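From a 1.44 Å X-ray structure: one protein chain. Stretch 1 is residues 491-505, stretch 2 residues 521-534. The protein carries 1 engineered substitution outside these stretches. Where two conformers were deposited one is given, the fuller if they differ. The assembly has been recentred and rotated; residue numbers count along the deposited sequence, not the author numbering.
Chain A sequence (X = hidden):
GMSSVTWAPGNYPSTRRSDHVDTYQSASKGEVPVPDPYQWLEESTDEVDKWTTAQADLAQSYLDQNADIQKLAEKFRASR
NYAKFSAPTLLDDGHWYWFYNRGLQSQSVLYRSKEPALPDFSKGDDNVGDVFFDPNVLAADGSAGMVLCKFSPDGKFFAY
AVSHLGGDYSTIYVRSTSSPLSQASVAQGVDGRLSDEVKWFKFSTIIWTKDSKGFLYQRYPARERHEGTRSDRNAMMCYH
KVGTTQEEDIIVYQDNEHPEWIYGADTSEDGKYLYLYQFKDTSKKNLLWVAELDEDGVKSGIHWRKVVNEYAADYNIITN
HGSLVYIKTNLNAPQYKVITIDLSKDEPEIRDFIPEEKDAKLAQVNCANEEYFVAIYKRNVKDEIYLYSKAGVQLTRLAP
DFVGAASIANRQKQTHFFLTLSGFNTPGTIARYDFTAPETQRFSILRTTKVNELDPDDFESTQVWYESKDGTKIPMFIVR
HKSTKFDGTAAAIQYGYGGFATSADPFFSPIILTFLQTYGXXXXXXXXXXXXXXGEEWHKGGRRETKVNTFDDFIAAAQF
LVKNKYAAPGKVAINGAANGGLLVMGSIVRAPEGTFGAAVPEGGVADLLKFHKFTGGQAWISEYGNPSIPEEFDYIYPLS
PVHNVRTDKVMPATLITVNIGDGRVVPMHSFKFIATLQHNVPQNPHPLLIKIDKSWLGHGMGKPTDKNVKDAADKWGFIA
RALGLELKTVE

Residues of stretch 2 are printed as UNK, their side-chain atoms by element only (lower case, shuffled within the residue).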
ATOM      1  N   ALA A 491     -15.499 -22.786  -5.049  1.00 14.58           N
ATOM      2  CA  ALA A 491     -14.172 -22.345  -5.407  1.00 13.19           C
ATOM      3  C   ALA A 491     -13.703 -21.307  -4.399  1.00 13.17           C
ATOM      4  O   ALA A 491     -14.499 -20.670  -3.717  1.00 14.61           O
ATOM      5  CB  ALA A 491     -14.190 -21.693  -6.803  1.00 14.69           C
ATOM      6  N   ALA A 492     -12.398 -21.126  -4.318  1.00 12.16           N
ATOM      7  CA  ALA A 492     -11.816 -20.161  -3.404  1.00 10.69           C
ATOM      8  C   ALA A 492     -10.833 -19.282  -4.150  1.00 12.27           C
ATOM      9  O   ALA A 492     -10.091 -19.774  -5.002  1.00 13.39           O
ATOM     10  CB  ALA A 492     -11.093 -20.868  -2.234  1.00 13.12           C
ATOM     11  N   ILE A 493     -10.860 -17.985  -3.871  1.00 10.96           N
ATOM     12  CA  ILE A 493      -9.775 -17.093  -4.236  1.00 10.85           C
ATOM     13  C   ILE A 493      -9.025 -16.764  -2.971  1.00  9.01           C
ATOM     14  O   ILE A 493      -9.608 -16.250  -2.003  1.00 10.57           O
ATOM     15  CB  ILE A 493     -10.224 -15.853  -4.987  1.00 13.52           C
ATOM     16  CG1 ILE A 493     -10.479 -16.278  -6.441  1.00 23.00           C
ATOM     17  CG2 ILE A 493      -9.149 -14.818  -4.930  1.00 14.78           C
ATOM     18  CD1 ILE A 493     -11.593 -17.146  -6.703  1.00 28.05           C
ATOM     19  N   GLN A 494      -7.743 -17.100  -2.969  1.00  7.88           N
ATOM     20  CA  GLN A 494      -6.866 -16.952  -1.815  1.00  8.86           C
ATOM     21  C   GLN A 494      -5.855 -15.861  -2.124  1.00  8.97           C
ATOM     22  O   GLN A 494      -5.100 -15.957  -3.104  1.00  9.45           O
ATOM     23  CB  GLN A 494      -6.179 -18.277  -1.493  1.00  9.55           C
ATOM     24  CG  GLN A 494      -5.246 -18.245  -0.331  1.00 10.19           C
ATOM     25  CD  GLN A 494      -4.624 -19.562  -0.046  1.00 12.17           C
ATOM     26  OE1 GLN A 494      -5.339 -20.541   0.138  1.00 13.58           O
ATOM     27  NE2 GLN A 494      -3.301 -19.639  -0.049  1.00 11.22           N
ATOM     28  N   TYR A 495      -5.843 -14.836  -1.288  1.00  8.32           N
ATOM     29  CA  TYR A 495      -5.082 -13.624  -1.537  1.00  8.65           C
ATOM     30  C   TYR A 495      -3.996 -13.489  -0.500  1.00  9.13           C
ATOM     31  O   TYR A 495      -4.217 -13.794   0.672  1.00 12.14           O
ATOM     32  CB  TYR A 495      -6.023 -12.411  -1.426  1.00 13.63           C
ATOM     33  CG  TYR A 495      -5.398 -11.092  -1.759  1.00 22.83           C
ATOM     34  CD1 TYR A 495      -4.937 -10.833  -3.037  1.00 31.53           C
ATOM     35  CD2 TYR A 495      -5.255 -10.120  -0.812  1.00 29.68           C
ATOM     36  CE1 TYR A 495      -4.318  -9.622  -3.364  1.00 35.53           C
ATOM     37  CE2 TYR A 495      -4.646  -8.901  -1.123  1.00 40.55           C
ATOM     38  CZ  TYR A 495      -4.179  -8.665  -2.403  1.00 44.11           C
ATOM     39  OH  TYR A 495      -3.577  -7.456  -2.732  1.00 55.94           O
ATOM     40  N   GLY A 496      -2.836 -13.014  -0.902  1.00  9.13           N
ATOM     41  CA  GLY A 496      -1.767 -12.787   0.047  1.00 11.27           C
ATOM     42  C   GLY A 496      -0.785 -11.726  -0.403  1.00 12.05           C
ATOM     43  O   GLY A 496      -0.717 -11.349  -1.575  1.00 11.19           O
ATOM     44  N   TYR A 497      -0.001 -11.276   0.573  1.00 11.94           N
ATOM     45  CA  TYR A 497       1.111 -10.362   0.335  1.00  9.86           C
ATOM     46  C   TYR A 497       2.363 -11.004   0.912  1.00 13.63           C
ATOM     47  O   TYR A 497       3.204 -11.479   0.143  1.00 14.64           O
ATOM     48  CB  TYR A 497       0.829  -8.971   0.915  1.00 11.84           C
ATOM     49  CG  TYR A 497       1.902  -7.979   0.614  1.00 11.07           C
ATOM     50  CD1 TYR A 497       2.038  -7.428  -0.672  1.00 11.87           C
ATOM     51  CD2 TYR A 497       2.795  -7.554   1.598  1.00 12.61           C
ATOM     52  CE1 TYR A 497       3.023  -6.486  -0.932  1.00 14.10           C
ATOM     53  CE2 TYR A 497       3.763  -6.631   1.330  1.00 12.16           C
ATOM     54  CZ  TYR A 497       3.881  -6.096   0.067  1.00 13.83           C
ATOM     55  OH  TYR A 497       4.844  -5.134  -0.203  1.00 17.61           O
ATOM     56  N   GLY A 498       2.489 -11.085   2.231  1.00 12.24           N
ATOM     57  CA  GLY A 498       3.459 -11.964   2.857  1.00 11.34           C
ATOM     58  C   GLY A 498       4.848 -11.395   3.062  1.00 12.73           C
ATOM     59  O   GLY A 498       5.844 -12.068   2.794  1.00 14.88           O
ATOM     60  N   GLY A 499       4.940 -10.168   3.487  1.00 11.21           N
ATOM     61  CA  GLY A 499       6.247  -9.569   3.662  1.00 11.87           C
ATOM     62  C   GLY A 499       6.162  -8.155   4.219  1.00 12.14           C
ATOM     63  O   GLY A 499       5.098  -7.511   4.293  1.00 12.31           O
ATOM     64  N   PHE A 500       7.338  -7.667   4.594  1.00 12.28           N
ATOM     65  CA  PHE A 500       7.593  -6.257   4.887  1.00 14.02           C
ATOM     66  C   PHE A 500       6.836  -5.756   6.117  1.00 13.80           C
ATOM     67  O   PHE A 500       6.716  -4.530   6.313  1.00 15.64           O
ATOM     68  CB  PHE A 500       7.349  -5.364   3.678  1.00 12.15           C
ATOM     69  CG  PHE A 500       8.255  -5.671   2.505  1.00 13.80           C
ATOM     70  CD1 PHE A 500       9.546  -5.116   2.465  1.00 14.20           C
ATOM     71  CD2 PHE A 500       7.858  -6.505   1.470  1.00 15.47           C
ATOM     72  CE1 PHE A 500      10.395  -5.374   1.425  1.00 12.94           C
ATOM     73  CE2 PHE A 500       8.737  -6.787   0.389  1.00 14.39           C
ATOM     74  CZ  PHE A 500      10.002  -6.192   0.356  1.00 15.24           C
ATOM     75  N   ALA A 501       6.397  -6.679   6.974  1.00 12.79           N
ATOM     76  CA  ALA A 501       5.585  -6.332   8.136  1.00 11.82           C
ATOM     77  C   ALA A 501       4.266  -5.684   7.743  1.00 14.76           C
ATOM     78  O   ALA A 501       3.620  -5.013   8.566  1.00 15.62           O
ATOM     79  CB  ALA A 501       6.366  -5.461   9.132  1.00 14.52           C
ATOM     80  N   THR A 502       3.803  -5.882   6.508  1.00 13.37           N
ATOM     81  CA  THR A 502       2.507  -5.397   6.050  1.00 12.33           C
ATOM     82  C   THR A 502       1.460  -6.414   6.497  1.00 14.40           C
ATOM     83  O   THR A 502       1.600  -7.610   6.266  1.00 16.79           O
ATOM     84  CB  THR A 502       2.539  -5.233   4.541  1.00 13.50           C
ATOM     85  OG1 THR A 502       3.547  -4.242   4.235  1.00 19.64           O
ATOM     86  CG2 THR A 502       1.189  -4.814   3.991  1.00 19.82           C
ATOM     87  N   SER A 503       0.434  -5.929   7.170  1.00 12.91           N
ATOM     88  CA  SER A 503      -0.653  -6.765   7.658  0.51 12.18           C
ATOM     89  C   SER A 503      -1.713  -6.953   6.582  1.00 12.60           C
ATOM     90  O   SER A 503      -2.128  -5.993   5.912  1.00 14.71           O
ATOM     91  CB  SER A 503      -1.269  -6.120   8.893  0.51 14.71           C
ATOM     92  OG  SER A 503      -0.378  -6.247   9.984  0.51 16.95           O
ATOM     93  N   ALA A 504      -2.164  -8.204   6.439  1.00 12.83           N
ATOM     94  CA  ALA A 504      -3.208  -8.518   5.455  1.00 14.16           C
ATOM     95  C   ALA A 504      -4.555  -8.294   6.124  1.00 12.52           C
ATOM     96  O   ALA A 504      -5.252  -9.211   6.545  1.00 12.95           O
ATOM     97  CB  ALA A 504      -3.049  -9.935   4.917  1.00 15.46           C
ATOM     98  N   ASP A 505      -4.895  -7.003   6.264  1.00 13.45           N
ATOM     99  CA  ASP A 505      -6.043  -6.531   7.044  1.00 12.64           C
ATOM    100  C   ASP A 505      -7.370  -6.685   6.290  1.00 11.04           C
ATOM    101  O   ASP A 505      -7.405  -6.612   5.054  1.00 12.13           O
ATOM    102  CB  ASP A 505      -5.913  -5.039   7.313  1.00 14.34           C
ATOM    103  CG  ASP A 505      -4.905  -4.682   8.347  1.00 19.35           C
ATOM    104  OD1 ASP A 505      -4.580  -5.527   9.199  1.00 18.34           O
ATOM    105  OD2 ASP A 505      -4.467  -3.516   8.302  1.00 24.47           O
ATOM    106  N   UNK A 521     -18.515 -18.589  -4.543  1.00 14.98           N
ATOM    107  CA  UNK A 521     -17.116 -18.835  -4.224  1.00 14.58           C
ATOM    108  C   UNK A 521     -16.817 -18.210  -2.874  1.00 14.74           C
ATOM    109  O   UNK A 521     -17.621 -17.472  -2.326  1.00 16.66           O
ATOM    110  c   UNK A 521     -16.214 -18.211  -5.295  1.00 13.29           C
ATOM    111  N   UNK A 522     -15.647 -18.532  -2.319  1.00 12.24           N
ATOM    112  CA  UNK A 522     -15.216 -17.951  -1.051  1.00  9.82           C
ATOM    113  C   UNK A 522     -13.912 -17.178  -1.288  1.00  8.49           C
ATOM    114  O   UNK A 522     -13.192 -17.419  -2.269  1.00 11.30           O
ATOM    115  c   UNK A 522     -16.338 -19.820   0.221  1.00 15.08           C
ATOM    116  c   UNK A 522     -15.056 -19.012   0.040  1.00 11.99           C
ATOM    117  c   UNK A 522     -13.853 -19.916  -0.213  1.00 11.78           C
ATOM    118  c   UNK A 522     -13.597 -20.934   0.865  1.00 14.42           C
ATOM    119  N   UNK A 523     -13.638 -16.195  -0.408  1.00 10.06           N
ATOM    120  CA  UNK A 523     -12.406 -15.410  -0.431  1.00  8.81           C
ATOM    121  C   UNK A 523     -11.655 -15.701   0.860  1.00 10.18           C
ATOM    122  O   UNK A 523     -12.212 -15.613   1.945  1.00 12.07           O
ATOM    123  c   UNK A 523      -9.738 -12.173  -1.924  1.00 13.33           C
ATOM    124  c   UNK A 523     -11.466 -11.953   0.242  1.00 12.36           C
ATOM    125  c   UNK A 523     -10.398 -11.061   0.069  1.00 13.30           C
ATOM    126  c   UNK A 523     -12.752 -13.929  -0.500  1.00 10.45           C
ATOM    127  c   UNK A 523     -11.620 -12.983  -0.654  1.00 10.18           C
ATOM    128  c   UNK A 523     -10.775 -13.077  -1.739  1.00 11.93           C
ATOM    129  c   UNK A 523      -9.560 -11.183  -0.989  1.00 12.46           C
ATOM    130  N   UNK A 524     -10.382 -16.036   0.740  1.00  7.98           N
ATOM    131  CA  UNK A 524      -9.570 -16.479   1.857  1.00  8.74           C
ATOM    132  C   UNK A 524      -8.346 -15.593   1.968  1.00  8.75           C
ATOM    133  O   UNK A 524      -7.636 -15.386   0.982  1.00  8.27           O
ATOM    134  c   UNK A 524      -9.143 -17.929   1.665  1.00  9.52           C
ATOM    135  N   UNK A 525      -8.048 -15.137   3.186  1.00  8.72           N
ATOM    136  CA  UNK A 525      -6.929 -14.215   3.435  1.00  9.09           C
ATOM    137  C   UNK A 525      -6.120 -14.720   4.614  1.00  9.14           C
ATOM    138  O   UNK A 525      -6.424 -14.381   5.771  1.00  9.41           O
ATOM    139  c   UNK A 525      -6.248 -11.831   3.807  1.00 13.19           C
ATOM    140  c   UNK A 525      -8.370 -12.315   2.592  1.00 12.75           C
ATOM    141  c   UNK A 525      -7.417 -12.790   3.701  1.00 10.32           C
ATOM    142  N   UNK A 526      -5.150 -15.597   4.388  1.00  8.58           N
ATOM    143  CA  UNK A 526      -4.341 -16.131   5.491  1.00  8.78           C
ATOM    144  C   UNK A 526      -3.322 -15.109   5.954  1.00  8.79           C
ATOM    145  O   UNK A 526      -2.638 -14.453   5.160  1.00 10.23           O
ATOM    146  c   UNK A 526      -3.573 -17.035   3.415  1.00  8.95           C
ATOM    147  c   UNK A 526      -4.813 -16.239   3.106  1.00  8.76           C
ATOM    148  c   UNK A 526      -3.664 -17.356   4.879  1.00 11.20           C
ATOM    149  N   UNK A 527      -3.161 -15.012   7.275  1.00  9.67           N
ATOM    150  CA  UNK A 527      -2.245 -14.062   7.887  1.00 10.19           C
ATOM    151  C   UNK A 527      -0.845 -14.677   7.986  1.00 10.97           C
ATOM    152  O   UNK A 527      -0.296 -14.857   9.066  1.00 10.70           O
ATOM    153  o   UNK A 527      -4.111 -13.240   9.247  1.00 11.19           O
ATOM    154  c   UNK A 527      -2.742 -13.667   9.272  1.00 11.07           C
ATOM    155  N   UNK A 528      -0.233 -14.895   6.831  1.00  9.88           N
ATOM    156  CA  UNK A 528       1.030 -15.637   6.766  1.00  9.13           C
ATOM    157  C   UNK A 528       2.194 -14.828   7.345  1.00 10.34           C
ATOM    158  O   UNK A 528       2.212 -13.585   7.339  1.00 10.31           O
ATOM    159  c   UNK A 528       1.546 -14.875   4.423  1.00 10.07           C
ATOM    160  c   UNK A 528       1.642 -15.256   2.937  1.00 10.94           C
ATOM    161  c   UNK A 528       1.296 -16.077   5.328  1.00  8.40           C
ATOM    162  c   UNK A 528       0.163 -16.956   4.853  1.00 11.75           C
ATOM    163  N   UNK A 529       3.190 -15.560   7.825  1.00 10.76           N
ATOM    164  CA  UNK A 529       4.404 -14.955   8.346  1.00 12.26           C
ATOM    165  C   UNK A 529       5.123 -14.170   7.266  1.00 12.28           C
ATOM    166  O   UNK A 529       4.967 -14.442   6.070  1.00 12.82           O
ATOM    167  c   UNK A 529       5.946 -19.998  10.285  1.00 17.37           C
ATOM    168  n   UNK A 529       5.379 -18.828  10.074  1.00 15.07           N
ATOM    169  n   UNK A 529       6.876 -20.148  11.228  1.00 18.09           N
ATOM    170  c   UNK A 529       4.812 -16.502  10.313  1.00 14.71           C
ATOM    171  c   UNK A 529       5.618 -17.632  10.848  1.00 13.94           C
ATOM    172  n   UNK A 529       5.609 -21.012   9.529  1.00 17.80           N
ATOM    173  c   UNK A 529       5.301 -16.021   8.958  1.00 12.15           C
ATOM    174  N   UNK A 530       5.880 -13.168   7.695  1.00 12.68           N
ATOM    175  CA  UNK A 530       6.369 -12.110   6.864  1.00 11.05           C
ATOM    176  C   UNK A 530       5.504 -10.855   6.915  1.00 11.15           C
ATOM    177  O   UNK A 530       6.005  -9.744   6.754  1.00 12.72           O
ATOM    178  N   UNK A 531       4.203 -11.017   7.151  1.00 11.61           N
ATOM    179  CA  UNK A 531       3.379  -9.879   7.484  1.00 11.49           C
ATOM    180  C   UNK A 531       3.633  -9.356   8.879  1.00 11.18           C
ATOM    181  O   UNK A 531       4.428  -9.908   9.641  1.00 14.05           O
ATOM    182  N   UNK A 532       2.914  -8.290   9.195  1.00 12.62           N
ATOM    183  CA  UNK A 532       3.023  -7.598  10.463  1.00 14.01           C
ATOM    184  C   UNK A 532       1.911  -7.863  11.426  1.00 16.43           C
ATOM    185  O   UNK A 532       1.855  -7.185  12.459  1.00 17.09           O
ATOM    186  N   UNK A 533       1.078  -8.852  11.177  1.00 12.62           N
ATOM    187  CA  UNK A 533      -0.154  -9.021  11.924  1.00 12.91           C
ATOM    188  C   UNK A 533       0.119  -9.225  13.407  1.00 14.95           C
ATOM    189  O   UNK A 533      -0.635  -8.723  14.260  1.00 15.14           O
ATOM    190  o   UNK A 533      -1.080 -10.532   7.694  1.00 14.26           O
ATOM    191  c   UNK A 533      -1.504 -10.035   9.983  1.00 12.67           C
ATOM    192  o   UNK A 533       0.666 -10.557   9.084  1.00 11.99           O
ATOM    193  c   UNK A 533      -0.914 -10.232  11.373  1.00 13.72           C
ATOM    194  c   UNK A 533      -0.554 -10.405   8.837  1.00 11.33           C
ATOM    195  N   UNK A 534       1.146  -9.984  13.742  1.00 14.55           N
ATOM    196  CA  UNK A 534       1.520 -10.288  15.119  1.00 14.35           C
ATOM    197  C   UNK A 534       2.838  -9.648  15.511  1.00 15.56           C
ATOM    198  O   UNK A 534       3.584 -10.197  16.309  1.00 16.86           O
ATOM    199  c   UNK A 534      -0.901 -12.166  16.114  1.00 17.02           C
ATOM    200  c   UNK A 534       0.062 -12.328  15.140  1.00 14.97           C
ATOM    201  c   UNK A 534      -1.574 -13.468  13.767  1.00 14.90           C
ATOM    202  c   UNK A 534      -0.289 -12.978  13.947  1.00 16.60           C
ATOM    203  c   UNK A 534      -2.160 -12.665  15.920  1.00 17.33           C
ATOM    204  c   UNK A 534       1.459 -11.787  15.351  1.00 14.42           C
ATOM    205  c   UNK A 534      -2.500 -13.306  14.747  1.00 16.73           C
TER
HETATM  206  O   HOH W   1      -3.317 -12.809   3.116  1.00 16.59           O
HETATM  207  O   HOH W   2      -5.345 -12.026   7.281  1.00 21.74           O

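Position 521 carries a single side-chain carbon, pointing toward stretch 1 and lying 4.3 Å from Ala491 CB. One carbon means alanine, and the small CB of Ala521 packs beside Ala491, where the strands begin to pair.

Position 522 has four carbons, forked at the first, with one arm two carbons long; one of them lies 3.6 Å from Ala492 CB. This is isoleucine. Its backbone enters the ladder, Ile522 N donating to Ala491 O (2.8 Å) and Ile522 O accepting from Ile493 N (2.9 Å). Branching at CB suits the extended strand.

At 523 one carbon leads to a ring of six carbons with no hydroxyl, on the same sheet face as Ile493 and close to Ile493 CG2 and Tyr495 CB, so the residue is phenylalanine. Phe523 CD1 is 4.0 Å from Ile493 CG2, and Phe523 CE1 is 3.8 Å from Tyr495 CB. A flat apolar ring fills this buried space without leaving a polar group to satisfy.

Position 524 again shows one carbon, on the face shared with Gln494, its CB 4.3 Å from Gln494 CB. This is alanine, a short apolar side chain that fits this buried face; Ala524 N donates to Ile493 O and Ala524 O accepts from Tyr495 N, both at 2.9 Å.

Position 525 has three carbons, one carrying the other two, and one of the pair lies 3.9 Å from Ala504 CB: valine, a compact apolar partner for the returning part of stretch 1.

At 526 three carbons close a ring onto the backbone nitrogen, one of them 3.5 Å from Tyr495 O, which identifies proline. Without an N-H it cannot continue the ladder as a donor; instead water 1 donates to both Tyr495 O and Pro526 O.

Position 527 has one carbon and one oxygen, which reach stretch 1 only through water 2: serine. Its small hydroxyl can donate to that water, which in turn donates to Ala504 O and Val525 O.

Position 528 repeats the four-carbon fork, its longer arm ending 3.8 Å from Gly498 CA: isoleucine. A CB on Gly498 would clash with Ile528 CD1.

At 529 three carbons, a nitrogen and a carbon bearing two more nitrogens point away from stretch 1: arginine, its guanidinium bonded elsewhere in the structure.

Position 530 has no side-chain atoms; its O accepts from Ala501 N (3.1 Å), and a CB would sit 2.8 Å from Gly498 O. It is glycine, as phi 96° also favours. Position 531, equally bare, is glycine: a CB would lie 2.9 Å from Thr502 O. At 532, N bonds weakly to Thr502 O (3.3 Å) and a CB would come within 2.0 Å of Ala501 O, so this too is glycine.

Position 533 has three carbons, the last carrying two oxygens, one 2.9 Å from Ala504 N: glutamate, whose carboxylate accepts that backbone N-H.

At 534 one carbon and a six-carbon ring point away and make no contact with stretch 1: phenylalanine, for which this contact gives no reason.

The contact thus has two parts. Parallel strands are joined by alternating backbone hydrogen bonds, with mostly apolar side chains on their faces, Gln494 being polar; beyond them, turns pack glycine backbone against backbone, and Glu533 OE2 takes the N-H of Ala504, where stretch 1 returns to the strand near Val525.

Stretch 2 (521-534) AIFAVPSIRGGGEF
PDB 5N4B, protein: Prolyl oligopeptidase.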